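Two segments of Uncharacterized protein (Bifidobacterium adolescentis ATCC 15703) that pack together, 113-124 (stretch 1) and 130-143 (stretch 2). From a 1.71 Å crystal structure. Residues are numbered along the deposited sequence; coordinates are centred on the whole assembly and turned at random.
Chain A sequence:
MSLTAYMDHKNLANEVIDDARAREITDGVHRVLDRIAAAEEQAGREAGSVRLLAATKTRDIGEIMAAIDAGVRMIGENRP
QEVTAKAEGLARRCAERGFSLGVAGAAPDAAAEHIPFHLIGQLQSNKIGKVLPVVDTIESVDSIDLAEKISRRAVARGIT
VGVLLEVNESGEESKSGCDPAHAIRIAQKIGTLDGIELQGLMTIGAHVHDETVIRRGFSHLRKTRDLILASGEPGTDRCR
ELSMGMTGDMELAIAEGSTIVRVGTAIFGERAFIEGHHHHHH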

# COMPACT_ATOMS: atom_id res chain seq x y z
N GLU A 113 7.73 15.63 -7.93
CA GLU A 113 7.81 14.26 -7.44
C GLU A 113 6.39 13.76 -7.25
O GLU A 113 5.51 14.52 -6.84
CB GLU A 113 8.54 14.20 -6.10
CG GLU A 113 8.69 12.78 -5.57
CD GLU A 113 9.50 12.70 -4.29
OE1 GLU A 113 10.14 13.71 -3.93
OE2 GLU A 113 9.51 11.62 -3.67
N HIS A 114 6.17 12.49 -7.54
CA HIS A 114 4.84 11.91 -7.41
C HIS A 114 4.69 11.14 -6.11
O HIS A 114 5.57 10.36 -5.72
CB HIS A 114 4.55 10.99 -8.61
CG HIS A 114 3.21 10.33 -8.55
ND1 HIS A 114 3.04 8.99 -8.28
CD2 HIS A 114 1.96 10.84 -8.73
CE1 HIS A 114 1.75 8.70 -8.29
NE2 HIS A 114 1.08 9.80 -8.56
N ILE A 115 3.57 11.37 -5.42
CA ILE A 115 3.27 10.67 -4.17
C ILE A 115 2.13 9.69 -4.44
O ILE A 115 0.99 10.10 -4.71
CB ILE A 115 2.83 11.66 -3.06
CG1 ILE A 115 4.02 12.53 -2.64
CG2 ILE A 115 2.30 10.90 -1.85
CD1 ILE A 115 3.70 13.53 -1.55
N PRO A 116 2.42 8.39 -4.41
CA PRO A 116 1.35 7.41 -4.66
C PRO A 116 0.25 7.50 -3.61
O PRO A 116 0.52 7.74 -2.43
CB PRO A 116 2.08 6.08 -4.62
CG PRO A 116 3.44 6.44 -5.15
CD PRO A 116 3.73 7.73 -4.40
N PHE A 117 -1.00 7.31 -4.05
CA PHE A 117 -2.15 7.35 -3.14
C PHE A 117 -2.80 5.98 -3.34
O PHE A 117 -3.45 5.75 -4.36
CB PHE A 117 -3.10 8.49 -3.56
CG PHE A 117 -4.18 8.80 -2.55
CD1 PHE A 117 -4.85 10.02 -2.61
CD2 PHE A 117 -4.56 7.88 -1.57
CE1 PHE A 117 -5.88 10.33 -1.71
CE2 PHE A 117 -5.58 8.17 -0.67
CZ PHE A 117 -6.25 9.40 -0.74
N HIS A 118 -2.59 5.08 -2.39
CA HIS A 118 -3.14 3.73 -2.48
C HIS A 118 -4.35 3.49 -1.61
O HIS A 118 -4.60 4.22 -0.65
CB HIS A 118 -2.09 2.69 -2.07
CG HIS A 118 -0.89 2.63 -2.96
ND1 HIS A 118 -0.01 1.57 -2.94
CD2 HIS A 118 -0.41 3.51 -3.87
CE1 HIS A 118 0.97 1.80 -3.80
NE2 HIS A 118 0.75 2.97 -4.38
N LEU A 119 -5.11 2.46 -1.96
CA LEU A 119 -6.24 2.03 -1.16
C LEU A 119 -5.67 0.74 -0.60
O LEU A 119 -5.24 -0.13 -1.37
CB LEU A 119 -7.48 1.71 -2.00
CG LEU A 119 -8.62 1.22 -1.10
CD1 LEU A 119 -9.15 2.38 -0.27
CD2 LEU A 119 -9.75 0.62 -1.92
N ILE A 120 -5.61 0.62 0.72
CA ILE A 120 -5.05 -0.58 1.32
C ILE A 120 -6.08 -1.37 2.12
O ILE A 120 -5.76 -2.43 2.66
CB ILE A 120 -3.84 -0.22 2.22
CG1 ILE A 120 -4.29 0.67 3.37
CG2 ILE A 120 -2.79 0.51 1.40
CD1 ILE A 120 -3.17 1.05 4.34
N GLY A 121 -7.30 -0.86 2.18
CA GLY A 121 -8.37 -1.55 2.89
C GLY A 121 -9.21 -2.31 1.87
O GLY A 121 -9.07 -2.09 0.67
N GLN A 122 -10.08 -3.21 2.34
CA GLN A 122 -10.91 -3.99 1.43
C GLN A 122 -11.82 -3.08 0.61
O GLN A 122 -12.39 -2.12 1.13
CB GLN A 122 -11.74 -5.02 2.20
CG GLN A 122 -10.91 -6.05 2.98
CD GLN A 122 -9.82 -6.72 2.14
OE1 GLN A 122 -8.67 -6.27 2.13
NE2 GLN A 122 -10.19 -7.78 1.44
N LEU A 123 -11.95 -3.39 -0.67
CA LEU A 123 -12.75 -2.59 -1.59
C LEU A 123 -14.07 -3.24 -1.99
O LEU A 123 -14.09 -4.23 -2.73
CB LEU A 123 -11.93 -2.30 -2.85
CG LEU A 123 -12.60 -1.52 -3.99
CD1 LEU A 123 -13.13 -0.19 -3.47
CD2 LEU A 123 -11.59 -1.31 -5.11
N GLN A 124 -15.17 -2.68 -1.49
CA GLN A 124 -16.49 -3.19 -1.82
C GLN A 124 -16.69 -2.85 -3.30
O GLN A 124 -16.34 -1.75 -3.74
CB GLN A 124 -17.55 -2.51 -0.95
CG GLN A 124 -18.95 -3.08 -1.14
CD GLN A 124 -19.89 -2.62 -0.04
OE1 GLN A 124 -19.71 -2.96 1.13
NE2 GLN A 124 -20.91 -1.86 -0.41
N LYS A 130 -15.70 5.00 -6.90
CA LYS A 130 -15.40 6.10 -5.98
C LYS A 130 -13.89 6.33 -5.85
O LYS A 130 -13.45 7.45 -5.62
CB LYS A 130 -15.96 5.80 -4.59
CG LYS A 130 -17.48 5.70 -4.52
CD LYS A 130 -18.14 7.05 -4.74
CE LYS A 130 -19.65 6.96 -4.53
NZ LYS A 130 -20.30 8.29 -4.63
N VAL A 131 -13.10 5.27 -6.01
CA VAL A 131 -11.66 5.41 -5.85
C VAL A 131 -10.84 5.52 -7.14
O VAL A 131 -9.72 6.02 -7.10
CB VAL A 131 -11.08 4.25 -4.99
CG1 VAL A 131 -11.80 4.20 -3.65
CG2 VAL A 131 -11.20 2.92 -5.71
N LEU A 132 -11.38 5.08 -8.26
CA LEU A 132 -10.64 5.16 -9.52
C LEU A 132 -10.20 6.58 -9.91
O LEU A 132 -9.17 6.75 -10.56
CB LEU A 132 -11.44 4.54 -10.66
CG LEU A 132 -11.59 3.02 -10.59
CD1 LEU A 132 -12.37 2.53 -11.79
CD2 LEU A 132 -10.21 2.37 -10.55
N PRO A 133 -10.97 7.61 -9.53
CA PRO A 133 -10.56 8.97 -9.90
C PRO A 133 -9.43 9.51 -9.01
O PRO A 133 -8.88 10.57 -9.29
CB PRO A 133 -11.84 9.79 -9.72
CG PRO A 133 -12.93 8.79 -9.90
CD PRO A 133 -12.40 7.59 -9.15
N VAL A 134 -9.10 8.77 -7.96
CA VAL A 134 -8.08 9.22 -7.02
C VAL A 134 -6.86 8.34 -6.80
O VAL A 134 -5.72 8.78 -6.98
CB VAL A 134 -8.73 9.47 -5.63
CG1 VAL A 134 -7.68 9.90 -4.62
CG2 VAL A 134 -9.81 10.53 -5.75
N VAL A 135 -7.08 7.09 -6.41
CA VAL A 135 -5.97 6.18 -6.13
C VAL A 135 -5.29 5.61 -7.38
O VAL A 135 -5.96 5.24 -8.35
CB VAL A 135 -6.44 5.00 -5.24
CG1 VAL A 135 -7.16 5.54 -4.01
CG2 VAL A 135 -7.33 4.06 -6.02
N ASP A 136 -3.96 5.54 -7.35
CA ASP A 136 -3.24 4.99 -8.49
C ASP A 136 -2.98 3.50 -8.32
O ASP A 136 -2.64 2.82 -9.28
CB ASP A 136 -1.91 5.71 -8.72
CG ASP A 136 -1.30 6.27 -7.45
OD1 ASP A 136 -1.36 5.61 -6.40
OD2 ASP A 136 -0.75 7.39 -7.53
N THR A 137 -3.13 3.01 -7.10
CA THR A 137 -2.93 1.59 -6.84
C THR A 137 -3.91 1.06 -5.79
O THR A 137 -4.09 1.66 -4.73
CB THR A 137 -1.50 1.28 -6.34
OG1 THR A 137 -0.55 1.70 -7.32
CG2 THR A 137 -1.34 -0.22 -6.11
N ILE A 138 -4.53 -0.08 -6.09
CA ILE A 138 -5.45 -0.73 -5.17
C ILE A 138 -4.71 -1.97 -4.65
O ILE A 138 -4.56 -2.97 -5.36
CB ILE A 138 -6.76 -1.17 -5.87
CG1 ILE A 138 -7.51 0.06 -6.39
CG2 ILE A 138 -7.63 -1.97 -4.91
CD1 ILE A 138 -8.71 -0.26 -7.27
N GLU A 139 -4.24 -1.90 -3.41
CA GLU A 139 -3.47 -2.99 -2.81
C GLU A 139 -4.25 -4.18 -2.29
O GLU A 139 -3.67 -5.21 -1.96
CB GLU A 139 -2.62 -2.45 -1.65
CG GLU A 139 -1.55 -1.46 -2.05
CD GLU A 139 -0.53 -1.26 -0.94
OE1 GLU A 139 -0.42 -2.16 -0.07
OE2 GLU A 139 0.18 -0.23 -0.95
N SER A 140 -5.57 -4.05 -2.24
CA SER A 140 -6.42 -5.10 -1.68
C SER A 140 -7.16 -6.02 -2.64
O SER A 140 -8.22 -6.53 -2.31
CB SER A 140 -7.45 -4.45 -0.75
OG SER A 140 -8.19 -3.48 -1.48
N VAL A 141 -6.61 -6.24 -3.83
CA VAL A 141 -7.29 -7.12 -4.78
C VAL A 141 -7.02 -8.56 -4.34
O VAL A 141 -5.90 -9.07 -4.47
CB VAL A 141 -6.77 -6.87 -6.21
CG1 VAL A 141 -7.57 -7.71 -7.20
CG2 VAL A 141 -6.90 -5.39 -6.55
N ASP A 142 -8.05 -9.22 -3.82
CA ASP A 142 -7.92 -10.57 -3.30
C ASP A 142 -8.55 -11.68 -4.13
O ASP A 142 -8.61 -12.83 -3.69
CB ASP A 142 -8.50 -10.61 -1.88
CG ASP A 142 -9.99 -10.29 -1.85
OD1 ASP A 142 -10.45 -9.50 -2.70
OD2 ASP A 142 -10.70 -10.82 -0.98
N SER A 143 -9.01 -11.36 -5.34
CA SER A 143 -9.63 -12.37 -6.18
C SER A 143 -9.68 -12.00 -7.65
O SER A 143 -9.62 -10.82 -8.02
CB SER A 143 -11.05 -12.65 -5.69
OG SER A 143 -11.88 -11.52 -5.93
O HOH W 1 2.53 3.07 -6.54
O HOH W 2 -10.68 -5.89 -1.32

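This contact is a short parallel strand pairing, extended at one end by an aspartate, at the other by a serine and a bridging water, and backed by an apolar cluster. Strands 117-119 and 137-141 run in the same sense, with 29° between their directions. Together the two stretches bury 818 Å² of surface.

The backbone ladder is regular around Leu-119. Its N donates to Thr-137 O at 3.1 Å, and its O accepts from Glu-139 N at 2.9 Å. One residue thus reaches the two that flank Ile-138, as expected for parallel strands. Thr-137 O also lies 3.2 Å from His-118 CA, a CA-H...O contact.

Ahead of this ladder, Asp-136 pairs with Phe-117 through both backbone and side chain. Asp-136 N donates to Phe-117 O at 3.0 Å. In return, Phe-117 N donates to Asp-136 OD1 at 2.9 Å, with a weak bond to Asp-136 OD2 at 3.5 Å. The carboxylate thus accepts a hydrogen bond from a backbone N that has no backbone acceptor in the other stretch. Asp-136 OD2 also sits at the edge of the His-114 ring, 2.9 Å from His-114 CE1. The nearby His-114 NE2 is badly angled for a hydrogen bond to this oxygen.

His-118 is held on several sides. Its ND1 donates to Glu-139 OE2 at 2.7 Å, a bond near the plane of the ring. Thr-137 CB lies over one ring face, 3.4 Å from the centroid of the His-118 ring and almost on the ring normal. Water 1 is hydrogen-bonded to His-118 NE2 at 2.8 Å and makes a weak bond to Thr-137 OG1 at 3.5 Å.

Leu-119 and Ile-138 point to the face of the sheet opposite His-118 and Thr-137, where the contacts are apolar. Leu-119 CB is 4.3 Å from Val-135 CG1. Leu-123 closes more tightly on Ile-138, with Leu-123 CD2 3.7 Å from Ile-138 CD1. Val-131 touches both leucines at longer range. Phe-117 adds a close contact, its CE1 lying 3.4 Å from Val-134 CG1.

Beyond the ladder there are no further backbone-to-backbone hydrogen bonds between the stretches. Ser-140, with chi1 in the p well, donates from OG to Gly-121 O at 2.7 Å. Water 2 then spans the gap: it accepts from Leu-123 N at 2.9 Å and donates to Ser-140 O at 2.7 Å. Side chain and water continue the link where backbone-to-backbone bonds stop.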